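Local coordinates for protein acetyltransferase (Brucella abortus str. 2308 A, PDB 4ZBG) that binds acetyl-coenzyme A and, as a GNAT-family enzyme, probably transfers its acetyl group to an amino group of an acceptor substrate, at residues Glu61-Ser72 against Tyr84-Arg95; Tyr128-Ala136 against Tyr149-Pro157. One frame throughout, in Å; residues are numbered along the deposited sequence. Where two conformers were deposited one is given.

Contact 1: residues Glu61-Ser72 against Tyr84-Arg95. With ACO (acetyl coenzyme *a), chain B.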
loop_
_atom_site.group_PDB
_atom_site.type_symbol
_atom_site.label_atom_id
_atom_site.label_comp_id
_atom_site.label_asym_id
_atom_site.label_seq_id
_atom_site.Cartn_x
_atom_site.Cartn_y
_atom_site.Cartn_z
ATOM N N GLU A 61 -8.030 7.346 14.359
ATOM C CA GLU A 61 -9.131 7.371 15.309
ATOM C C GLU A 61 -8.590 7.927 16.614
ATOM O O GLU A 61 -7.543 7.476 17.094
ATOM C CB GLU A 61 -9.654 5.954 15.504
ATOM C CG GLU A 61 -10.913 5.831 16.325
ATOM C CD GLU A 61 -11.305 4.386 16.503
ATOM O OE1 GLU A 61 -11.026 3.826 17.577
ATOM O OE2 GLU A 61 -11.864 3.792 15.557
ATOM N N ASP A 62 -9.282 8.917 17.180
ATOM C CA ASP A 62 -8.833 9.572 18.411
ATOM C C ASP A 62 -7.392 10.077 18.297
ATOM O O ASP A 62 -6.623 10.029 19.261
ATOM C CB ASP A 62 -8.998 8.638 19.617
ATOM C CG ASP A 62 -10.451 8.390 19.962
ATOM O OD1 ASP A 62 -11.249 9.347 19.877
ATOM O OD2 ASP A 62 -10.798 7.244 20.316
ATOM N N GLY A 63 -7.032 10.553 17.108
ATOM C CA GLY A 63 -5.714 11.109 16.871
ATOM C C GLY A 63 -4.591 10.099 16.729
ATOM O O GLY A 63 -3.433 10.485 16.596
ATOM N N GLN A 64 -4.931 8.811 16.748
ATOM C CA GLN A 64 -3.945 7.739 16.620
ATOM C C GLN A 64 -4.039 7.090 15.243
ATOM O O GLN A 64 -5.138 6.851 14.740
ATOM C CB GLN A 64 -4.178 6.673 17.696
ATOM C CG GLN A 64 -3.202 5.499 17.632
ATOM C CD GLN A 64 -3.468 4.444 18.691
ATOM O OE1 GLN A 64 -2.545 3.943 19.345
ATOM N NE2 GLN A 64 -4.726 4.103 18.874
ATOM N N VAL A 65 -2.890 6.816 14.636
ATOM C CA VAL A 65 -2.857 6.061 13.386
ATOM C C VAL A 65 -3.116 4.595 13.699
ATOM O O VAL A 65 -2.354 3.972 14.435
ATOM C CB VAL A 65 -1.522 6.233 12.637
ATOM C CG1 VAL A 65 -1.490 5.334 11.410
ATOM C CG2 VAL A 65 -1.299 7.691 12.245
ATOM N N LEU A 66 -4.189 4.041 13.144
ATOM C CA LEU A 66 -4.501 2.626 13.328
ATOM C C LEU A 66 -3.979 1.760 12.192
ATOM O O LEU A 66 -3.816 0.558 12.356
ATOM C CB LEU A 66 -6.008 2.422 13.420
ATOM C CG LEU A 66 -6.755 3.145 14.532
ATOM C CD1 LEU A 66 -8.201 2.699 14.493
ATOM C CD2 LEU A 66 -6.131 2.861 15.893
ATOM N N GLY A 67 -3.763 2.366 11.031
ATOM C CA GLY A 67 -3.363 1.618 9.861
ATOM C C GLY A 67 -2.822 2.546 8.813
ATOM O O GLY A 67 -3.067 3.755 8.861
ATOM N N HIS A 68 -2.092 1.971 7.867
ATOM C CA HIS A 68 -1.419 2.732 6.834
ATOM C C HIS A 68 -1.337 1.902 5.556
ATOM O O HIS A 68 -1.237 0.671 5.604
ATOM C CB HIS A 68 -0.005 3.108 7.283
ATOM C CG HIS A 68 0.809 3.714 6.191
ATOM N ND1 HIS A 68 1.776 3.012 5.502
ATOM C CD2 HIS A 68 0.754 4.943 5.627
ATOM C CE1 HIS A 68 2.292 3.792 4.569
ATOM N NE2 HIS A 68 1.690 4.969 4.628
ATOM N N ILE A 69 -1.363 2.579 4.410
ATOM C CA ILE A 69 -1.129 1.920 3.131
ATOM C C ILE A 69 -0.258 2.791 2.234
ATOM O O ILE A 69 -0.445 4.010 2.183
ATOM C CB ILE A 69 -2.452 1.510 2.461
ATOM C CG1 ILE A 69 -2.205 0.679 1.198
ATOM C CG2 ILE A 69 -3.307 2.741 2.157
ATOM C CD1 ILE A 69 -3.463 0.006 0.715
ATOM N N ALA A 70 0.680 2.149 1.537
ATOM C CA ALA A 70 1.540 2.796 0.555
ATOM C C ALA A 70 1.270 2.278 -0.853
ATOM O O ALA A 70 1.030 1.083 -1.044
ATOM C CB ALA A 70 3.001 2.548 0.895
ATOM N N PHE A 71 1.349 3.183 -1.825
ATOM C CA PHE A 71 1.393 2.835 -3.236
ATOM C C PHE A 71 2.572 3.546 -3.870
ATOM O O PHE A 71 2.895 4.667 -3.485
ATOM C CB PHE A 71 0.129 3.282 -3.957
ATOM C CG PHE A 71 -1.120 2.621 -3.478
ATOM C CD1 PHE A 71 -1.794 3.092 -2.363
ATOM C CD2 PHE A 71 -1.648 1.542 -4.169
ATOM C CE1 PHE A 71 -2.959 2.492 -1.939
ATOM C CE2 PHE A 71 -2.819 0.935 -3.759
ATOM C CZ PHE A 71 -3.476 1.406 -2.641
ATOM N N SER A 72 3.188 2.910 -4.865
ATOM C CA SER A 72 4.358 3.474 -5.538
ATOM C C SER A 72 4.378 2.972 -6.978
ATOM O O SER A 72 3.757 1.953 -7.284
ATOM C CB SER A 72 5.648 3.087 -4.790
ATOM O OG SER A 72 5.775 1.688 -4.651
ATOM N N TYR A 84 0.966 0.716 -10.638
ATOM C CA TYR A 84 1.453 0.954 -9.290
ATOM C C TYR A 84 1.512 -0.357 -8.534
ATOM O O TYR A 84 0.846 -1.325 -8.896
ATOM C CB TYR A 84 0.553 1.985 -8.585
ATOM C CG TYR A 84 0.617 3.320 -9.292
ATOM C CD1 TYR A 84 -0.215 3.595 -10.378
ATOM C CD2 TYR A 84 1.554 4.284 -8.925
ATOM C CE1 TYR A 84 -0.127 4.796 -11.058
ATOM C CE2 TYR A 84 1.649 5.484 -9.600
ATOM C CZ TYR A 84 0.802 5.737 -10.662
ATOM O OH TYR A 84 0.887 6.934 -11.341
ATOM N N GLY A 85 2.326 -0.385 -7.493
ATOM C CA GLY A 85 2.367 -1.511 -6.584
ATOM C C GLY A 85 1.769 -1.106 -5.259
ATOM O O GLY A 85 2.006 0.003 -4.767
ATOM N N LEU A 86 0.969 -2.000 -4.695
ATOM C CA LEU A 86 0.364 -1.795 -3.391
ATOM C C LEU A 86 1.254 -2.451 -2.345
ATOM O O LEU A 86 1.513 -3.652 -2.417
ATOM C CB LEU A 86 -1.032 -2.431 -3.360
ATOM C CG LEU A 86 -1.905 -2.213 -2.119
ATOM C CD1 LEU A 86 -3.336 -2.559 -2.485
ATOM C CD2 LEU A 86 -1.458 -3.029 -0.897
ATOM N N GLY A 87 1.690 -1.677 -1.358
ATOM C CA GLY A 87 2.399 -2.243 -0.230
ATOM C C GLY A 87 3.546 -1.389 0.265
ATOM O O GLY A 87 4.172 -0.664 -0.506
ATOM N N PRO A 88 3.855 -1.489 1.561
ATOM C CA PRO A 88 3.112 -2.287 2.544
ATOM C C PRO A 88 1.743 -1.708 2.884
ATOM O O PRO A 88 1.486 -0.523 2.673
ATOM C CB PRO A 88 4.003 -2.203 3.789
ATOM C CG PRO A 88 4.697 -0.905 3.641
ATOM C CD PRO A 88 4.993 -0.778 2.169
ATOM N N VAL A 89 0.871 -2.579 3.383
ATOM C CA VAL A 89 -0.327 -2.178 4.105
ATOM C C VAL A 89 -0.199 -2.781 5.498
ATOM O O VAL A 89 0.213 -3.940 5.641
ATOM C CB VAL A 89 -1.629 -2.600 3.367
ATOM C CG1 VAL A 89 -1.672 -4.098 3.075
ATOM C CG2 VAL A 89 -2.856 -2.152 4.156
ATOM N N SER A 90 -0.540 -1.991 6.514
ATOM C CA SER A 90 -0.275 -2.346 7.904
ATOM C C SER A 90 -1.408 -1.865 8.777
ATOM O O SER A 90 -1.844 -0.728 8.640
ATOM C CB SER A 90 0.994 -1.635 8.402
ATOM O OG SER A 90 2.103 -1.877 7.562
ATOM N N VAL A 91 -1.860 -2.711 9.691
ATOM C CA VAL A 91 -2.852 -2.309 10.687
ATOM C C VAL A 91 -2.327 -2.746 12.046
ATOM O O VAL A 91 -1.763 -3.830 12.166
ATOM C CB VAL A 91 -4.246 -2.915 10.379
ATOM C CG1 VAL A 91 -5.237 -2.681 11.533
ATOM C CG2 VAL A 91 -4.792 -2.340 9.075
ATOM N N LEU A 92 -2.497 -1.906 13.069
ATOM C CA LEU A 92 -2.083 -2.283 14.418
ATOM C C LEU A 92 -2.645 -3.655 14.746
ATOM O O LEU A 92 -3.838 -3.885 14.556
ATOM C CB LEU A 92 -2.628 -1.286 15.435
ATOM C CG LEU A 92 -1.903 0.049 15.550
ATOM C CD1 LEU A 92 -2.632 0.952 16.533
ATOM C CD2 LEU A 92 -0.457 -0.152 15.986
ATOM N N PRO A 93 -1.793 -4.562 15.249
ATOM C CA PRO A 93 -2.270 -5.918 15.526
ATOM C C PRO A 93 -3.589 -5.982 16.302
ATOM O O PRO A 93 -4.476 -6.759 15.933
ATOM C CB PRO A 93 -1.108 -6.521 16.312
ATOM C CG PRO A 93 0.088 -5.918 15.620
ATOM C CD PRO A 93 -0.320 -4.479 15.328
ATOM N N ALA A 94 -3.733 -5.174 17.348
ATOM C CA ALA A 94 -4.935 -5.213 18.169
ATOM C C ALA A 94 -6.206 -4.840 17.414
ATOM O O ALA A 94 -7.298 -5.252 17.807
ATOM C CB ALA A 94 -4.769 -4.315 19.369
ATOM N N ARG A 95 -6.066 -4.059 16.346
ATOM C CA ARG A 95 -7.220 -3.573 15.600
ATOM C C ARG A 95 -7.420 -4.283 14.267
ATOM O O ARG A 95 -8.259 -3.871 13.481
ATOM C CB ARG A 95 -7.138 -2.056 15.400
ATOM C CG ARG A 95 -7.241 -1.244 16.699
ATOM C CD ARG A 95 -8.605 -1.384 17.385
ATOM N NE ARG A 95 -9.667 -0.805 16.570
ATOM C CZ ARG A 95 -10.089 0.454 16.646
ATOM N NH1 ARG A 95 -9.547 1.295 17.514
ATOM N NH2 ARG A 95 -11.056 0.880 15.847
HETATM N N1A ACO B . -16.373 -10.103 10.607
HETATM C C2A ACO B . -15.766 -11.203 10.176
HETATM N N3A ACO B . -14.577 -11.163 9.600
HETATM C C4A ACO B . -13.949 -9.994 9.430
HETATM C C5A ACO B . -14.544 -8.831 9.859
HETATM C C6A ACO B . -15.804 -8.920 10.470
HETATM N N6A ACO B . -16.473 -7.726 10.944
HETATM N N7A ACO B . -13.719 -7.818 9.571
HETATM C C8A ACO B . -12.655 -8.339 8.977
HETATM N N9A ACO B . -12.768 -9.653 8.882
HETATM C C1B ACO B . -11.801 -10.575 8.286
HETATM C C2B ACO B . -11.596 -10.404 6.976
HETATM O O2B ACO B . -12.581 -11.057 6.145
HETATM C C3B ACO B . -10.078 -11.051 6.735
HETATM O O3B ACO B . -10.146 -12.502 6.769
HETATM P P3B ACO B . -10.204 -13.435 5.414
HETATM O O7A ACO B . -10.208 -14.861 5.914
HETATM O O8A ACO B . -8.984 -13.144 4.573
HETATM O O9A ACO B . -11.477 -13.085 4.677
HETATM C C4B ACO B . -9.368 -10.601 7.773
HETATM O O4B ACO B . -10.412 -10.242 8.898
HETATM C C5B ACO B . -8.564 -9.305 7.560
HETATM O O5B ACO B . -9.344 -8.373 6.852
HETATM P P1A ACO B . -9.383 -6.790 7.269
HETATM O O1A ACO B . -10.003 -6.578 8.617
HETATM O O2A ACO B . -9.985 -6.059 6.102
HETATM O O3A ACO B . -7.825 -6.361 7.296
HETATM P P2A ACO B . -6.942 -5.942 8.580
HETATM O O4A ACO B . -7.392 -4.619 9.116
HETATM O O5A ACO B . -6.825 -7.085 9.549
HETATM O O6A ACO B . -5.532 -5.681 7.829
HETATM C CBP ACO B . -3.442 -6.588 7.112
HETATM C CCP ACO B . -4.967 -6.683 7.013
HETATM C CDP ACO B . -2.840 -7.605 6.145
HETATM C CEP ACO B . -3.032 -5.170 6.732
HETATM C CAP ACO B . -3.027 -6.894 8.553
HETATM O OAP ACO B . -3.291 -8.252 8.812
HETATM C C9P ACO B . -1.553 -6.613 8.851
HETATM O O9P ACO B . -1.138 -5.523 9.107
HETATM N N8P ACO B . -0.696 -7.763 8.821
HETATM C C7P ACO B . 0.719 -7.666 9.103
HETATM C C6P ACO B . 1.460 -6.932 7.996
HETATM C C5P ACO B . 1.208 -7.571 6.647
HETATM O O5P ACO B . 1.394 -8.732 6.449
HETATM N N4P ACO B . 0.732 -6.705 5.609
HETATM C C3P ACO B . 0.467 -7.234 4.288
HETATM C C2P ACO B . 1.761 -7.402 3.502
HETATM S S1P ACO B . 1.355 -7.827 1.787
HETATM C C ACO B . 1.022 -6.240 1.006
HETATM O O ACO B . 1.218 -5.224 1.593
HETATM C CH3 ACO B . 0.478 -6.275 -0.412
HETATM O O HOH W 1 2.632 0.354 6.142
HETATM O O HOH W 2 4.033 0.689 -2.851
#
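The acetyl-CoA-binding beta hairpin of the GNAT domain is formed here by strand 64-72 pairing antiparallel with strand 84-91, their N-to-C directions 171° apart. His68 and Ser90 exchange two backbone bonds, and Ser72 and Gly85 do the same farther along. Between these pairs the register slips by one residue, a beta bulge around the cis peptide of Pro88: Ala70 N bonds to Pro88 O at 3.0 Å, while Ala70 O takes Gly87 N.

On one face, the CE2 corner of the Phe71 ring lies 3.7 Å from Leu86 CG, the two side chains running side by side. Ile69 lies alongside Val89, and its CG1, anti to its own N (chi1 -174°), carries Ile69 CD1 to 3.9 Å from Leu86 CG; helix 100-114 packs on this face. On the other face a water joins His68 ND1 to Ser90 OG, while His68 NE2 bonds to Ser56.

At the open end Arg95 NH1 meets Glu61 OE1 at 2.9 Å from above the carboxylate plane, and Arg95 NH2 meets Glu61 OE2 at 3.0 Å on the syn side, tilted out of that plane; Leu66 CD1 lies over one guanidinium face.

Val89 N bonds to ACO O at 3.2 Å, Val89 O accepts ACO N4P at 2.8 Å and Val91 N donates to ACO O9P at 3.0 Å. A bulged strand whose backbone pairs with the pantetheine as with another strand is the signature of the GNAT fold.

Contact 2: residues Tyr128-Ala136 against Tyr149-Pro157; sequences YYRRFGFKA and YFQCLAFGP. With ACO (acetyl coenzyme *a), chain B.
Leu153 is pressed against Phe134 in the tight part of this contact: its CB stands 3.8 Å from the Phe134 ring centroid and only 15° off the ring normal, a CH-pi contact over the face. Leu153 CG is turned anti to its backbone N (chi1 170°), which carries the two methyls toward the 132-133 backbone, where Leu153 CD2 comes within 3.4 Å of Phe132 O and CD1 approaches Gly133 O. The edge of the same Phe134 ring faces Gln151 O. The buried Gln151 amide belongs to this tight region too, crossing Tyr129 at about a right angle with OE1 against Tyr129 CB. A water that also bonds weakly to Phe134 O donates to Gln151 OE1 at 2.8 Å; another, weakly bonded to Tyr129 N, lies 2.7 Å from Gln151 OE1 and probably donates to it. The other branch of the amide, NE2, bonds to Asp125 O, which fixes the amide's orientation.

A single antiparallel bridge fastens the backbones. Lys135 N donates to Cys152 O and Cys152 N to Lys135 O, each at 2.8 Å. This lays the loop that follows the 3-10 segment 128-132 along strand 151-154, whose backbone also bonds to Leu122 and Cys120 of the GNAT sheet. Three residues of the 3-10 segment line the cofactor pocket: Tyr128 OH donates to ACO O2A at 2.8 Å, Arg131 binds ACO through NH1 to O2B and NH2 to the 3'-phosphate oxygen O9A, and Tyr129 OH lies 3.6 Å from ACO S1P.

The loose side belongs to Lys135 and Ala136, both exposed; the Lys135 side chain starts away from the strand, with its CB alone grazing Cys152 O.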
loop_
_atom_site.group_PDB
_atom_site.type_symbol
_atom_site.label_atom_id
_atom_site.label_comp_id
_atom_site.label_asym_id
_atom_site.label_seq_id
_atom_site.Cartn_x
_atom_site.Cartn_y
_atom_site.Cartn_z
ATOM N N TYR A 128 -7.256 -13.080 -0.082
ATOM C CA TYR A 128 -7.783 -11.863 0.534
ATOM C C TYR A 128 -8.064 -10.747 -0.469
ATOM O O TYR A 128 -9.105 -10.093 -0.402
ATOM C CB TYR A 128 -6.827 -11.362 1.619
ATOM C CG TYR A 128 -7.224 -10.036 2.228
ATOM C CD1 TYR A 128 -8.321 -9.934 3.079
ATOM C CD2 TYR A 128 -6.494 -8.888 1.961
ATOM C CE1 TYR A 128 -8.679 -8.714 3.640
ATOM C CE2 TYR A 128 -6.840 -7.666 2.516
ATOM C CZ TYR A 128 -7.929 -7.585 3.354
ATOM O OH TYR A 128 -8.254 -6.360 3.890
ATOM N N TYR A 129 -7.145 -10.541 -1.403
ATOM C CA TYR A 129 -7.224 -9.387 -2.286
ATOM C C TYR A 129 -8.226 -9.560 -3.427
ATOM O O TYR A 129 -8.500 -8.621 -4.164
ATOM C CB TYR A 129 -5.832 -9.012 -2.800
ATOM C CG TYR A 129 -4.873 -8.700 -1.668
ATOM C CD1 TYR A 129 -4.817 -7.427 -1.110
ATOM C CD2 TYR A 129 -4.038 -9.684 -1.142
ATOM C CE1 TYR A 129 -3.940 -7.135 -0.072
ATOM C CE2 TYR A 129 -3.160 -9.403 -0.101
ATOM C CZ TYR A 129 -3.118 -8.127 0.434
ATOM O OH TYR A 129 -2.250 -7.837 1.473
ATOM N N ARG A 130 -8.811 -10.748 -3.546
ATOM C CA ARG A 130 -9.844 -10.973 -4.555
ATOM C C ARG A 130 -11.039 -10.045 -4.356
ATOM O O ARG A 130 -11.718 -9.697 -5.319
ATOM C CB ARG A 130 -10.305 -12.429 -4.549
ATOM C CG ARG A 130 -9.245 -13.401 -5.022
ATOM C CD ARG A 130 -9.716 -14.840 -4.869
ATOM N NE ARG A 130 -11.008 -15.080 -5.508
ATOM C CZ ARG A 130 -11.158 -15.503 -6.759
ATOM N NH1 ARG A 130 -12.373 -15.697 -7.256
ATOM N NH2 ARG A 130 -10.092 -15.731 -7.517
ATOM N N ARG A 131 -11.297 -9.646 -3.111
ATOM C CA ARG A 131 -12.450 -8.799 -2.814
ATOM C C ARG A 131 -12.304 -7.398 -3.402
ATOM O O ARG A 131 -13.282 -6.659 -3.472
ATOM C CB ARG A 131 -12.704 -8.725 -1.299
ATOM C CG ARG A 131 -11.679 -7.895 -0.529
ATOM C CD ARG A 131 -11.722 -8.191 0.968
ATOM N NE ARG A 131 -11.414 -9.596 1.200
ATOM C CZ ARG A 131 -11.709 -10.277 2.303
ATOM N NH1 ARG A 131 -12.281 -9.683 3.344
ATOM N NH2 ARG A 131 -11.418 -11.568 2.353
ATOM N N PHE A 132 -11.091 -7.036 -3.818
ATOM C CA PHE A 132 -10.856 -5.741 -4.445
ATOM C C PHE A 132 -10.686 -5.891 -5.953
ATOM O O PHE A 132 -10.325 -4.933 -6.640
ATOM C CB PHE A 132 -9.610 -5.069 -3.859
ATOM C CG PHE A 132 -9.482 -5.222 -2.368
ATOM C CD1 PHE A 132 -10.313 -4.514 -1.510
ATOM C CD2 PHE A 132 -8.535 -6.078 -1.822
ATOM C CE1 PHE A 132 -10.199 -4.660 -0.132
ATOM C CE2 PHE A 132 -8.421 -6.233 -0.451
ATOM C CZ PHE A 132 -9.254 -5.519 0.400
ATOM N N GLY A 133 -10.912 -7.095 -6.468
ATOM C CA GLY A 133 -10.797 -7.316 -7.900
ATOM C C GLY A 133 -9.454 -7.817 -8.403
ATOM O O GLY A 133 -9.284 -8.013 -9.599
ATOM N N PHE A 134 -8.495 -8.030 -7.509
ATOM C CA PHE A 134 -7.209 -8.581 -7.923
ATOM C C PHE A 134 -7.340 -10.014 -8.415
ATOM O O PHE A 134 -8.064 -10.825 -7.833
ATOM C CB PHE A 134 -6.192 -8.526 -6.783
ATOM C CG PHE A 134 -5.679 -7.147 -6.498
ATOM C CD1 PHE A 134 -4.549 -6.667 -7.139
ATOM C CD2 PHE A 134 -6.333 -6.328 -5.593
ATOM C CE1 PHE A 134 -4.087 -5.397 -6.883
ATOM C CE2 PHE A 134 -5.873 -5.064 -5.333
ATOM C CZ PHE A 134 -4.743 -4.598 -5.980
ATOM N N LYS A 135 -6.618 -10.320 -9.488
ATOM C CA LYS A 135 -6.611 -11.665 -10.055
ATOM C C LYS A 135 -5.184 -12.192 -10.175
ATOM O O LYS A 135 -4.243 -11.417 -10.321
ATOM C CB LYS A 135 -7.306 -11.668 -11.418
ATOM C CG LYS A 135 -8.780 -11.270 -11.342
ATOM C CD LYS A 135 -9.495 -11.472 -12.667
ATOM C CE LYS A 135 -8.907 -10.600 -13.762
ATOM N NZ LYS A 135 -9.598 -10.822 -15.067
ATOM N N ALA A 136 -5.029 -13.512 -10.109
ATOM C CA ALA A 136 -3.713 -14.135 -10.197
ATOM C C ALA A 136 -3.400 -14.577 -11.624
ATOM O O ALA A 136 -3.785 -13.914 -12.590
ATOM C CB ALA A 136 -3.621 -15.319 -9.244
ATOM N N TYR A 149 2.761 -15.658 -8.531
ATOM C CA TYR A 149 3.489 -14.476 -8.095
ATOM C C TYR A 149 2.548 -13.279 -7.931
ATOM O O TYR A 149 1.755 -13.230 -6.999
ATOM C CB TYR A 149 4.610 -14.147 -9.083
ATOM N N PHE A 150 2.633 -12.328 -8.853
ATOM C CA PHE A 150 1.869 -11.087 -8.774
ATOM C C PHE A 150 0.365 -11.292 -8.852
ATOM O O PHE A 150 -0.111 -12.205 -9.520
ATOM C CB PHE A 150 2.294 -10.136 -9.899
ATOM C CG PHE A 150 3.714 -9.691 -9.800
ATOM C CD1 PHE A 150 4.114 -8.823 -8.798
ATOM C CD2 PHE A 150 4.655 -10.140 -10.708
ATOM C CE1 PHE A 150 5.432 -8.412 -8.700
ATOM C CE2 PHE A 150 5.972 -9.733 -10.617
ATOM C CZ PHE A 150 6.360 -8.867 -9.612
ATOM N N GLN A 151 -0.372 -10.431 -8.161
ATOM C CA GLN A 151 -1.808 -10.310 -8.356
ATOM C C GLN A 151 -2.051 -8.954 -8.983
ATOM O O GLN A 151 -1.368 -7.980 -8.663
ATOM C CB GLN A 151 -2.550 -10.451 -7.033
ATOM C CG GLN A 151 -2.211 -11.746 -6.318
ATOM C CD GLN A 151 -2.943 -11.876 -5.005
ATOM O OE1 GLN A 151 -4.113 -11.513 -4.909
ATOM N NE2 GLN A 151 -2.254 -12.376 -3.977
ATOM N N CYS A 152 -3.037 -8.889 -9.867
ATOM C CA CYS A 152 -3.212 -7.716 -10.714
ATOM C C CYS A 152 -4.641 -7.236 -10.757
ATOM O O CYS A 152 -5.580 -8.026 -10.812
ATOM C CB CYS A 152 -2.789 -8.021 -12.151
ATOM S SG CYS A 152 -1.070 -8.453 -12.377
ATOM N N LEU A 153 -4.791 -5.916 -10.731
ATOM C CA LEU A 153 -6.080 -5.262 -10.892
ATOM C C LEU A 153 -5.925 -4.201 -11.977
ATOM O O LEU A 153 -5.228 -3.201 -11.783
ATOM C CB LEU A 153 -6.537 -4.619 -9.579
ATOM C CG LEU A 153 -7.762 -3.702 -9.658
ATOM C CD1 LEU A 153 -8.990 -4.448 -10.171
ATOM C CD2 LEU A 153 -8.062 -3.082 -8.303
ATOM N N ALA A 154 -6.556 -4.430 -13.125
ATOM C CA ALA A 154 -6.465 -3.496 -14.238
ATOM C C ALA A 154 -7.629 -2.523 -14.174
ATOM O O ALA A 154 -8.770 -2.932 -13.952
ATOM C CB ALA A 154 -6.488 -4.249 -15.563
ATOM N N PHE A 155 -7.351 -1.239 -14.365
ATOM C CA PHE A 155 -8.415 -0.236 -14.385
ATOM C C PHE A 155 -8.969 -0.024 -15.792
ATOM O O PHE A 155 -10.067 0.500 -15.964
ATOM C CB PHE A 155 -7.928 1.076 -13.770
ATOM C CG PHE A 155 -7.534 0.948 -12.326
ATOM C CD1 PHE A 155 -8.256 0.133 -11.469
ATOM C CD2 PHE A 155 -6.433 1.625 -11.828
ATOM C CE1 PHE A 155 -7.897 0.007 -10.136
ATOM C CE2 PHE A 155 -6.068 1.505 -10.497
ATOM C CZ PHE A 155 -6.803 0.695 -9.651
ATOM N N GLY A 156 -8.195 -0.446 -16.784
ATOM C CA GLY A 156 -8.622 -0.471 -18.170
ATOM C C GLY A 156 -8.192 -1.785 -18.796
ATOM O O GLY A 156 -8.577 -2.854 -18.318
ATOM N N PRO A 157 -7.376 -1.720 -19.859
ATOM C CA PRO A 157 -6.845 -2.937 -20.483
ATOM C C PRO A 157 -6.006 -3.762 -19.513
ATOM O O PRO A 157 -5.485 -3.226 -18.528
ATOM C CB PRO A 157 -5.960 -2.394 -21.610
ATOM C CG PRO A 157 -6.510 -1.046 -21.908
ATOM C CD PRO A 157 -6.982 -0.507 -20.592
HETATM N N1A ACO B . -16.373 -10.103 10.607
HETATM C C2A ACO B . -15.766 -11.203 10.176
HETATM N N3A ACO B . -14.577 -11.163 9.600
HETATM C C4A ACO B . -13.949 -9.994 9.430
HETATM C C5A ACO B . -14.544 -8.831 9.859
HETATM C C6A ACO B . -15.804 -8.920 10.470
HETATM N N6A ACO B . -16.473 -7.726 10.944
HETATM N N7A ACO B . -13.719 -7.818 9.571
HETATM C C8A ACO B . -12.655 -8.339 8.977
HETATM N N9A ACO B . -12.768 -9.653 8.882
HETATM C C1B ACO B . -11.801 -10.575 8.286
HETATM C C2B ACO B . -11.596 -10.404 6.976
HETATM O O2B ACO B . -12.581 -11.057 6.145
HETATM C C3B ACO B . -10.078 -11.051 6.735
HETATM O O3B ACO B . -10.146 -12.502 6.769
HETATM P P3B ACO B . -10.204 -13.435 5.414
HETATM O O7A ACO B . -10.208 -14.861 5.914
HETATM O O8A ACO B . -8.984 -13.144 4.573
HETATM O O9A ACO B . -11.477 -13.085 4.677
HETATM C C4B ACO B . -9.368 -10.601 7.773
HETATM O O4B ACO B . -10.412 -10.242 8.898
HETATM C C5B ACO B . -8.564 -9.305 7.560
HETATM O O5B ACO B . -9.344 -8.373 6.852
HETATM P P1A ACO B . -9.383 -6.790 7.269
HETATM O O1A ACO B . -10.003 -6.578 8.617
HETATM O O2A ACO B . -9.985 -6.059 6.102
HETATM O O3A ACO B . -7.825 -6.361 7.296
HETATM P P2A ACO B . -6.942 -5.942 8.580
HETATM O O4A ACO B . -7.392 -4.619 9.116
HETATM O O5A ACO B . -6.825 -7.085 9.549
HETATM O O6A ACO B . -5.532 -5.681 7.829
HETATM C CBP ACO B . -3.442 -6.588 7.112
HETATM C CCP ACO B . -4.967 -6.683 7.013
HETATM C CDP ACO B . -2.840 -7.605 6.145
HETATM C CEP ACO B . -3.032 -5.170 6.732
HETATM C CAP ACO B . -3.027 -6.894 8.553
HETATM O OAP ACO B . -3.291 -8.252 8.812
HETATM C C9P ACO B . -1.553 -6.613 8.851
HETATM O O9P ACO B . -1.138 -5.523 9.107
HETATM N N8P ACO B . -0.696 -7.763 8.821
HETATM C C7P ACO B . 0.719 -7.666 9.103
HETATM C C6P ACO B . 1.460 -6.932 7.996
HETATM C C5P ACO B . 1.208 -7.571 6.647
HETATM O O5P ACO B . 1.394 -8.732 6.449
HETATM N N4P ACO B . 0.732 -6.705 5.609
HETATM C C3P ACO B . 0.467 -7.234 4.288
HETATM C C2P ACO B . 1.761 -7.402 3.502
HETATM S S1P ACO B . 1.355 -7.827 1.787
HETATM C C ACO B . 1.022 -6.240 1.006
HETATM O O ACO B . 1.218 -5.224 1.593
HETATM C CH3 ACO B . 0.478 -6.275 -0.412
HETATM O O HOH W 3 -5.982 -12.388 -3.120
HETATM O O HOH W 4 -5.824 -12.477 -6.862
#

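Contact 1 is the more deeply buried, 15 of its 20 touching residues being buried and its centre about 8 Å from that of the chain; contact 2 is partly exposed, its centre about 14 Å out on the opposite side. Both reach the same sheet, and they meet where Val89 CG1 lies 4.1 Å from Tyr129 OH and Leu86 CD1 approaches Phe134 CZ. Extended strand pairing, interrupted by one bulge, dominates contact 1, whereas contact 2 relies on one bridge, a CH-pi contact and waters. Toward the cofactor, 84-95 uses backbone groups while 128-136 uses side chains, with Tyr129 also reaching the thioester end.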